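Local coordinates for transcriptional regulator, putative (Pseudomonas syringae pv. tomato, PDB 2R5F), which probably binds a sugar-type effector through this domain and, as a member of the SorC family, is thought to regulate transcription by binding DNA, at residues Q6-E11 against V27-E32; Q84-V89 against T113-P118; N225-L230 against G247-L252. All blocks are in the same frame, centred on the assembly; numbering follows the deposited sequence.

Contact 1: Q6-E11 against V27-E32; sequences QGLHLE and VVEATE. With SO4 (sulfate ion), chain C.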
loop_
_atom_site.group_PDB
_atom_site.type_symbol
_atom_site.label_atom_id
_atom_site.label_comp_id
_atom_site.label_asym_id
_atom_site.label_seq_id
_atom_site.Cartn_x
_atom_site.Cartn_y
_atom_site.Cartn_z
ATOM N N GLN A 6 11.513 -11.910 13.251
ATOM C CA GLN A 6 11.494 -11.738 11.761
ATOM C C GLN A 6 12.345 -12.809 11.078
ATOM O O GLN A 6 13.258 -13.374 11.701
ATOM C CB GLN A 6 12.025 -10.366 11.366
ATOM C CG GLN A 6 11.147 -9.191 11.815
ATOM C CD GLN A 6 9.911 -9.009 10.963
ATOM O OE1 GLN A 6 9.901 -9.350 9.768
ATOM N NE2 GLN A 6 8.860 -8.443 11.560
ATOM N N GLY A 7 12.043 -13.073 9.804
ATOM C CA GLY A 7 12.863 -13.963 8.968
ATOM C C GLY A 7 12.737 -15.448 9.233
ATOM O O GLY A 7 13.583 -16.231 8.801
ATOM N N LEU A 8 11.658 -15.854 9.903
ATOM C CA LEU A 8 11.461 -17.265 10.231
ATOM C C LEU A 8 10.890 -18.114 9.065
ATOM O O LEU A 8 10.748 -19.333 9.216
ATOM C CB LEU A 8 10.592 -17.405 11.489
ATOM C CG LEU A 8 11.098 -16.822 12.817
ATOM C CD1 LEU A 8 10.028 -16.931 13.890
ATOM C CD2 LEU A 8 12.382 -17.498 13.310
ATOM N N HIS A 9 10.564 -17.492 7.921
ATOM C CA HIS A 9 9.972 -18.234 6.788
ATOM C C HIS A 9 10.590 -17.946 5.424
ATOM O O HIS A 9 9.896 -17.602 4.473
ATOM C CB HIS A 9 8.448 -18.057 6.774
ATOM C CG HIS A 9 7.802 -18.472 8.056
ATOM N ND1 HIS A 9 7.513 -19.784 8.350
ATOM C CD2 HIS A 9 7.443 -17.752 9.141
ATOM C CE1 HIS A 9 6.984 -19.858 9.555
ATOM N NE2 HIS A 9 6.917 -18.632 10.051
ATOM N N LEU A 10 11.905 -18.157 5.332
ATOM C CA LEU A 10 12.691 -17.726 4.173
ATOM C C LEU A 10 12.425 -18.569 2.946
ATOM O O LEU A 10 12.462 -18.067 1.820
ATOM C CB LEU A 10 14.192 -17.709 4.497
ATOM C CG LEU A 10 14.743 -16.675 5.496
ATOM C CD1 LEU A 10 16.277 -16.835 5.641
ATOM C CD2 LEU A 10 14.369 -15.227 5.157
ATOM N N GLU A 11 12.164 -19.858 3.170
ATOM C CA GLU A 11 11.790 -20.759 2.098
ATOM C C GLU A 11 10.386 -20.446 1.521
ATOM O O GLU A 11 10.171 -20.479 0.309
ATOM C CB GLU A 11 11.881 -22.201 2.581
ATOM C CG GLU A 11 13.275 -22.575 3.108
ATOM C CD GLU A 11 13.361 -24.006 3.588
ATOM O OE1 GLU A 11 12.293 -24.652 3.787
ATOM O OE2 GLU A 11 14.504 -24.505 3.758
ATOM N N VAL A 27 7.753 -12.335 5.060
ATOM C CA VAL A 27 6.706 -13.025 5.823
ATOM C C VAL A 27 6.895 -12.801 7.318
ATOM O O VAL A 27 7.993 -13.032 7.865
ATOM C CB VAL A 27 6.590 -14.552 5.484
ATOM C CG1 VAL A 27 5.647 -15.258 6.450
ATOM C CG2 VAL A 27 6.106 -14.766 4.050
ATOM N N VAL A 28 5.817 -12.346 7.963
ATOM C CA VAL A 28 5.789 -12.033 9.383
ATOM C C VAL A 28 4.883 -13.014 10.116
ATOM O O VAL A 28 3.949 -13.559 9.523
ATOM C CB VAL A 28 5.387 -10.538 9.649
ATOM C CG1 VAL A 28 6.187 -9.588 8.719
ATOM C CG2 VAL A 28 3.853 -10.287 9.448
ATOM N N GLU A 29 5.187 -13.276 11.387
ATOM C CA GLU A 29 4.290 -14.020 12.255
ATOM C C GLU A 29 3.498 -13.058 13.144
ATOM O O GLU A 29 4.078 -12.251 13.871
ATOM C CB GLU A 29 5.063 -15.022 13.122
ATOM C CG GLU A 29 5.791 -16.114 12.349
ATOM C CD GLU A 29 6.515 -17.102 13.243
ATOM O OE1 GLU A 29 6.706 -16.804 14.434
ATOM O OE2 GLU A 29 6.902 -18.177 12.759
ATOM N N ALA A 30 2.176 -13.142 13.078
ATOM C CA ALA A 30 1.311 -12.416 14.000
ATOM C C ALA A 30 1.415 -13.034 15.389
ATOM O O ALA A 30 1.534 -14.251 15.519
ATOM C CB ALA A 30 -0.132 -12.459 13.516
ATOM N N THR A 31 1.361 -12.205 16.432
ATOM C CA THR A 31 1.229 -12.730 17.787
ATOM C C THR A 31 0.009 -13.660 17.851
ATOM O O THR A 31 0.097 -14.777 18.387
ATOM C CB THR A 31 1.104 -11.629 18.865
ATOM O OG1 THR A 31 2.219 -10.728 18.785
ATOM C CG2 THR A 31 1.075 -12.267 20.261
ATOM N N GLU A 32 -1.118 -13.203 17.305
ATOM C CA GLU A 32 -2.324 -14.033 17.239
ATOM C C GLU A 32 -2.612 -14.338 15.767
ATOM O O GLU A 32 -3.302 -13.570 15.090
ATOM C CB GLU A 32 -3.515 -13.375 17.970
ATOM C CG GLU A 32 -3.342 -13.263 19.496
ATOM C CD GLU A 32 -4.310 -12.267 20.154
ATOM O OE1 GLU A 32 -4.245 -11.055 19.851
ATOM O OE2 GLU A 32 -5.132 -12.690 21.002
HETATM S S SO4 C . 8.606 -22.174 5.643
HETATM O O1 SO4 C . 8.191 -23.059 4.545
HETATM O O2 SO4 C . 9.449 -22.885 6.599
HETATM O O3 SO4 C . 9.402 -21.066 5.086
HETATM O O4 SO4 C . 7.393 -21.731 6.351
HETATM O O HOH W 1 8.844 -14.339 10.359
HETATM O O HOH W 2 10.083 -14.869 6.937
#
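H9 reaches E29 through a single hydrogen bond, NE2 donating to OE2 at 2.7 Å. The oxygen offers its anti lone pair, turned away from OE1, and lies 21° out of the imidazole plane; ring and carboxylate planes stand 49° apart. On its other nitrogen the ring meets a sulfate, ND1 giving its hydrogen to O4 at 2.8 Å. With both nitrogens donating to anions, the imidazole is held at both and may be protonated.

Two waters join the backbones. Each donates to V27 O, one accepting from L8 N and the other from H9 N, so one carbonyl serves both peptide groups ahead of the helix, for which H9 is the N-cap residue.

Van der Waals contact is sparse. H9 CB rests 4.0 Å from V27 CG1, and the L8 CD1 methyl lies against the E29 carboxylate, 3.4 Å from OE1. Q6 runs side by side with V28, its chain bent at chi2 (-77°, which sets CD), and its amide OE1 is 3.9 Å from V28 CG1.

The sulfate, probably from the crystallisation liquor, is also bonded by L12 N and R15 NH2 in helix 10-20. Strand 24-28 pairs with strand 251-255; helix 256-262 packs against H9, V27 and E29, and helix 36-54 against Q6 and V28.

Contact 2: Q84-V89 against T113-P118; sequences QSAQEV and TLLNCP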
loop_
_atom_site.group_PDB
_atom_site.type_symbol
_atom_site.label_atom_id
_atom_site.label_comp_id
_atom_site.label_asym_id
_atom_site.label_seq_id
_atom_site.Cartn_x
_atom_site.Cartn_y
_atom_site.Cartn_z
ATOM N N GLN A 84 15.922 15.148 6.511
ATOM C CA GLN A 84 14.986 14.723 5.451
ATOM C C GLN A 84 15.188 13.257 4.990
ATOM O O GLN A 84 16.281 12.858 4.580
ATOM C CB GLN A 84 15.023 15.707 4.275
ATOM C CG GLN A 84 13.831 15.602 3.329
ATOM C CD GLN A 84 13.723 16.776 2.365
ATOM O OE1 GLN A 84 14.575 17.664 2.359
ATOM N NE2 GLN A 84 12.668 16.795 1.553
ATOM N N SER A 85 14.131 12.459 5.088
ATOM C CA SER A 85 14.210 11.032 4.760
ATOM C C SER A 85 13.510 10.665 3.450
ATOM O O SER A 85 13.523 9.506 3.046
ATOM C CB SER A 85 13.643 10.207 5.914
ATOM O OG SER A 85 14.121 10.702 7.162
ATOM N N ALA A 86 12.880 11.644 2.806
ATOM C CA ALA A 86 12.244 11.449 1.513
ATOM C C ALA A 86 12.014 12.780 0.851
ATOM O O ALA A 86 12.020 13.803 1.520
ATOM C CB ALA A 86 10.903 10.672 1.652
ATOM N N GLN A 87 11.789 12.769 -0.463
ATOM C CA GLN A 87 11.393 13.982 -1.207
ATOM C C GLN A 87 9.952 14.479 -0.953
ATOM O O GLN A 87 9.739 15.673 -0.810
ATOM C CB GLN A 87 11.612 13.792 -2.718
ATOM C CG GLN A 87 13.061 13.598 -3.125
ATOM C CD GLN A 87 13.916 14.751 -2.659
ATOM O OE1 GLN A 87 13.934 15.807 -3.282
ATOM N NE2 GLN A 87 14.600 14.567 -1.541
ATOM N N GLU A 88 8.971 13.582 -0.896
ATOM C CA GLU A 88 7.574 13.975 -0.632
ATOM C C GLU A 88 6.718 12.741 -0.307
ATOM O O GLU A 88 7.134 11.614 -0.565
ATOM C CB GLU A 88 6.988 14.691 -1.855
ATOM C CG GLU A 88 7.108 13.839 -3.138
ATOM C CD GLU A 88 6.661 14.531 -4.410
ATOM O OE1 GLU A 88 5.569 15.133 -4.417
ATOM O OE2 GLU A 88 7.374 14.420 -5.429
ATOM N N VAL A 89 5.541 12.974 0.272
ATOM C CA VAL A 89 4.543 11.954 0.517
ATOM C C VAL A 89 3.272 12.468 -0.163
ATOM O O VAL A 89 2.797 13.559 0.149
ATOM C CB VAL A 89 4.309 11.740 2.028
ATOM C CG1 VAL A 89 3.165 10.730 2.286
ATOM C CG2 VAL A 89 5.622 11.276 2.681
ATOM N N THR A 113 5.430 14.348 8.141
ATOM C CA THR A 113 6.041 14.939 9.326
ATOM C C THR A 113 7.163 14.039 9.817
ATOM O O THR A 113 8.298 14.505 10.008
ATOM C CB THR A 113 4.996 15.260 10.399
ATOM O OG1 THR A 113 4.165 16.313 9.911
ATOM C CG2 THR A 113 5.634 15.732 11.711
ATOM N N LEU A 114 6.848 12.753 9.964
ATOM C CA LEU A 114 7.824 11.747 10.363
ATOM C C LEU A 114 9.089 11.744 9.484
ATOM O O LEU A 114 10.214 11.747 10.009
ATOM C CB LEU A 114 7.189 10.355 10.401
ATOM C CG LEU A 114 6.285 10.114 11.615
ATOM C CD1 LEU A 114 5.391 8.933 11.330
ATOM C CD2 LEU A 114 7.110 9.860 12.841
ATOM N N LEU A 115 8.889 11.778 8.171
ATOM C CA LEU A 115 9.977 11.765 7.192
ATOM C C LEU A 115 10.612 13.117 6.935
ATOM O O LEU A 115 11.579 13.216 6.168
ATOM C CB LEU A 115 9.497 11.112 5.875
ATOM C CG LEU A 115 8.974 9.677 6.102
ATOM C CD1 LEU A 115 8.418 9.045 4.836
ATOM C CD2 LEU A 115 10.063 8.800 6.700
ATOM N N ASN A 116 10.090 14.155 7.595
ATOM C CA ASN A 116 10.570 15.536 7.441
ATOM C C ASN A 116 10.484 16.099 6.030
ATOM O O ASN A 116 11.383 16.799 5.568
ATOM C CB ASN A 116 12.005 15.669 7.945
ATOM C CG ASN A 116 12.114 15.461 9.415
ATOM O OD1 ASN A 116 11.343 16.020 10.181
ATOM N ND2 ASN A 116 13.084 14.662 9.832
ATOM N N CYS A 117 9.417 15.779 5.332
ATOM C CA CYS A 117 9.283 16.202 3.949
ATOM C C CYS A 117 7.905 16.846 3.700
ATOM O O CYS A 117 7.044 16.862 4.592
ATOM C CB CYS A 117 9.525 15.010 3.026
ATOM S SG CYS A 117 8.310 13.723 3.212
ATOM N N PRO A 118 7.717 17.453 2.519
ATOM C CA PRO A 118 6.389 17.956 2.124
ATOM C C PRO A 118 5.310 16.874 1.875
ATOM O O PRO A 118 5.614 15.777 1.440
ATOM C CB PRO A 118 6.664 18.762 0.840
ATOM C CG PRO A 118 8.120 18.830 0.674
ATOM C CD PRO A 118 8.772 17.788 1.541
HETATM O O HOH W 3 13.258 10.272 9.449
#
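S85 and V89 tie segment 84-89 to segment 113-118 by two backbone hydrogen bonds, one near each end of the contact. S85 N donates to L115 O at 2.9 Å, and V89 N to P118 O at 3.0 Å. The same P118 oxygen receives a CA-H...O contact from E88, so it is approached by two adjoining residues.

The extended side chain of Q84 runs past N116 O. Its CG is anti to the backbone N (chi1 -163°) and passes 3.5 Å from that oxygen; farther out, NE2 reaches A86 O in a hydrogen bond of 3.1 Å within its own segment. That amide nitrogen also lies against C117 CB and P118 CD. A water is hydrogen-bonded to S85 OG and donates a weak bond to L114 O.

The apolar contacts centre on C117 and L115. C117 SG, 3.7 Å from V89 CG2, sits between the backbone N and the carbonyl carbon (chi1 64°). L115 contributes both branches, CD1 to V89 CG2 and CD2 to S85 CB, and A86 CB faces both L115 CD1 and C117 SG. Separately, C117 CB makes a close approach to a carbonyl, 3.2 Å from A86 O. Outside the pair, E88 OE2 turns to H60 and R149, and N116 ND2 to K83 O.

N116, with positive phi, ends helix 101-115 in a Schellman motif. The chain thus turns from the helix into strand 119-120, parallel to strand 88-94: a beta-alpha-beta connection, as expected of a Rossmann-like domain.

Contact 3: N225-L230 against G247-L252; sequences NRVLGL and GYLDVL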
loop_
_atom_site.group_PDB
_atom_site.type_symbol
_atom_site.label_atom_id
_atom_site.label_comp_id
_atom_site.label_asym_id
_atom_site.label_seq_id
_atom_site.Cartn_x
_atom_site.Cartn_y
_atom_site.Cartn_z
ATOM N N ASN A 225 8.572 2.532 -10.064
ATOM C CA ASN A 225 9.856 1.919 -9.680
ATOM C C ASN A 225 9.710 0.749 -8.676
ATOM O O ASN A 225 10.343 -0.298 -8.828
ATOM C CB ASN A 225 10.831 2.983 -9.116
ATOM C CG ASN A 225 11.571 3.775 -10.209
ATOM O OD1 ASN A 225 12.076 4.888 -9.965
ATOM N ND2 ASN A 225 11.645 3.207 -11.414
ATOM N N ARG A 226 8.867 0.936 -7.663
ATOM C CA ARG A 226 8.761 0.008 -6.535
ATOM C C ARG A 226 7.407 0.167 -5.845
ATOM O O ARG A 226 7.082 1.229 -5.316
ATOM C CB ARG A 226 9.910 0.297 -5.569
ATOM C CG ARG A 226 9.994 -0.463 -4.285
ATOM C CD ARG A 226 11.472 -0.492 -3.940
ATOM N NE ARG A 226 11.766 -0.325 -2.519
ATOM C CZ ARG A 226 12.234 0.791 -1.959
ATOM N NH1 ARG A 226 12.464 0.824 -0.652
ATOM N NH2 ARG A 226 12.473 1.871 -2.691
ATOM N N VAL A 227 6.586 -0.875 -5.896
ATOM C CA VAL A 227 5.279 -0.841 -5.233
ATOM C C VAL A 227 5.300 -1.834 -4.074
ATOM O O VAL A 227 5.548 -3.040 -4.264
ATOM C CB VAL A 227 4.116 -1.131 -6.209
ATOM C CG1 VAL A 227 2.766 -1.140 -5.491
ATOM C CG2 VAL A 227 4.114 -0.096 -7.331
ATOM N N LEU A 228 5.088 -1.294 -2.880
ATOM C CA LEU A 228 5.036 -2.075 -1.650
ATOM C C LEU A 228 3.580 -2.375 -1.363
ATOM O O LEU A 228 2.805 -1.441 -1.133
ATOM C CB LEU A 228 5.660 -1.261 -0.493
ATOM C CG LEU A 228 5.780 -1.766 0.960
ATOM C CD1 LEU A 228 6.414 -3.127 1.039
ATOM C CD2 LEU A 228 6.602 -0.805 1.810
ATOM N N GLY A 229 3.200 -3.651 -1.392
ATOM C CA GLY A 229 1.907 -4.100 -0.869
ATOM C C GLY A 229 1.917 -4.564 0.579
ATOM O O GLY A 229 2.753 -5.385 0.962
ATOM N N LEU A 230 0.960 -4.066 1.385
ATOM C CA LEU A 230 0.851 -4.441 2.774
ATOM C C LEU A 230 -0.539 -5.048 3.044
ATOM O O LEU A 230 -1.493 -4.313 3.153
ATOM C CB LEU A 230 1.076 -3.232 3.725
ATOM C CG LEU A 230 2.323 -2.331 3.639
ATOM C CD1 LEU A 230 2.216 -1.215 4.645
ATOM C CD2 LEU A 230 3.648 -3.110 3.842
ATOM N N GLY A 247 0.669 -8.083 -11.646
ATOM C CA GLY A 247 2.003 -7.506 -11.578
ATOM C C GLY A 247 2.104 -6.166 -10.880
ATOM O O GLY A 247 3.021 -5.402 -11.165
ATOM N N TYR A 248 1.185 -5.871 -9.960
ATOM C CA TYR A 248 1.137 -4.542 -9.360
ATOM C C TYR A 248 2.177 -4.357 -8.269
ATOM O O TYR A 248 2.639 -3.257 -8.045
ATOM C CB TYR A 248 -0.278 -4.165 -8.873
ATOM C CG TYR A 248 -1.310 -4.221 -9.982
ATOM C CD1 TYR A 248 -1.267 -3.335 -11.066
ATOM C CD2 TYR A 248 -2.303 -5.194 -9.971
ATOM C CE1 TYR A 248 -2.212 -3.402 -12.087
ATOM C CE2 TYR A 248 -3.241 -5.275 -10.979
ATOM C CZ TYR A 248 -3.196 -4.384 -12.028
ATOM O OH TYR A 248 -4.142 -4.504 -13.008
ATOM N N LEU A 249 2.583 -5.445 -7.633
ATOM C CA LEU A 249 3.471 -5.384 -6.492
ATOM C C LEU A 249 4.895 -5.788 -6.823
ATOM O O LEU A 249 5.136 -6.701 -7.619
ATOM C CB LEU A 249 2.931 -6.305 -5.383
ATOM C CG LEU A 249 1.479 -6.079 -4.974
ATOM C CD1 LEU A 249 1.097 -7.080 -3.904
ATOM C CD2 LEU A 249 1.278 -4.582 -4.503
ATOM N N ASP A 250 5.837 -5.099 -6.191
ATOM C CA ASP A 250 7.246 -5.437 -6.219
ATOM C C ASP A 250 7.730 -6.018 -4.879
ATOM O O ASP A 250 8.655 -6.817 -4.842
ATOM C CB ASP A 250 8.038 -4.189 -6.592
ATOM C CG ASP A 250 7.671 -3.680 -7.978
ATOM O OD1 ASP A 250 8.047 -4.372 -8.955
ATOM O OD2 ASP A 250 6.981 -2.627 -8.087
ATOM N N VAL A 251 7.102 -5.591 -3.789
ATOM C CA VAL A 251 7.340 -6.108 -2.453
ATOM C C VAL A 251 5.983 -6.373 -1.823
ATOM O O VAL A 251 5.061 -5.549 -1.897
ATOM C CB VAL A 251 8.157 -5.099 -1.572
ATOM C CG1 VAL A 251 8.526 -5.713 -0.177
ATOM C CG2 VAL A 251 9.421 -4.601 -2.323
ATOM N N LEU A 252 5.838 -7.549 -1.222
ATOM C CA LEU A 252 4.646 -7.838 -0.439
ATOM C C LEU A 252 5.088 -8.191 0.939
ATOM O O LEU A 252 5.965 -9.027 1.093
ATOM C CB LEU A 252 3.862 -9.014 -1.054
ATOM C CG LEU A 252 2.764 -9.627 -0.202
ATOM C CD1 LEU A 252 1.525 -8.713 -0.049
ATOM C CD2 LEU A 252 2.428 -11.017 -0.802
#
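The carboxylate of D250 is the flat group that bonds across this contact, and it does so at one oxygen: OD2 takes the hydrogen of V227 N at 2.8 Å on its anti lone pair, away from OD1. R226 CA lies 3.5 Å from that same OD2. D250 CG stands beside its own backbone N (chi1 -62°), and both the carboxylate and that N-H face V227. V227 O accepts from two donors, D250 N in the carbonyl plane at 2.8 Å and V251 N tilted 22° from it at 3.0 Å. The ring of Y248 leads away from strand 226-230, its OH bonded to G202 O, whereas the backbone O of Y248 comes to 3.2 Å from V227 CB.

Farther along, the two strands run parallel, as the two strands of the beta-alpha-beta unit formed by strand 226-230, helix 237-245 and strand 251-255. G229 N donates to V251 O at 2.7 Å, and L228 pairs with V251 and G229 with L252. V251 O also takes a CA-H...O contact from L228, and G229 O one from L252.

Side chains pack on both faces of the sheet. On the one bearing L228 and V251, L228 CD1 meets V251 CG1 at 3.6 Å, and Y50 of helix 36-54 touches both residues. On the other, L249 CD2 lies 3.7 Å from G229 CA and also meets V227 CG1.

Because D250 receives from V227 N while its own N donates to V227 O, one residue answers both backbone polar groups of V227. This reciprocal pairing carries the bonding to D250, one residue ahead of strand 251-255, with V251 N also on V227 O, and the negative carboxylate may strengthen the bond it accepts.

The three contacts follow one another along the chain, contact 1 closing before contact 2 opens and contact 2 before contact 3, yet all reach a single mixed sheet. Contacts 1 and 3 are neighbours in it, since strand 24-28 lies beside strand 251-255; their centres are 19 Å apart and their nearest atoms about 5 Å. Contact 2 lies between the start of strand 88-94 and the end of helix 101-115, just ahead of strand 119-120, its centre 29 Å from that of contact 1 and 20 Å from that of contact 3. Strands 60-63 and 155-162 bridge the gap between strands 88-94 and 226-230. Segments distant in sequence are thereby gathered into one Rossmann-like domain, the probable sugar-binding part of the regulator.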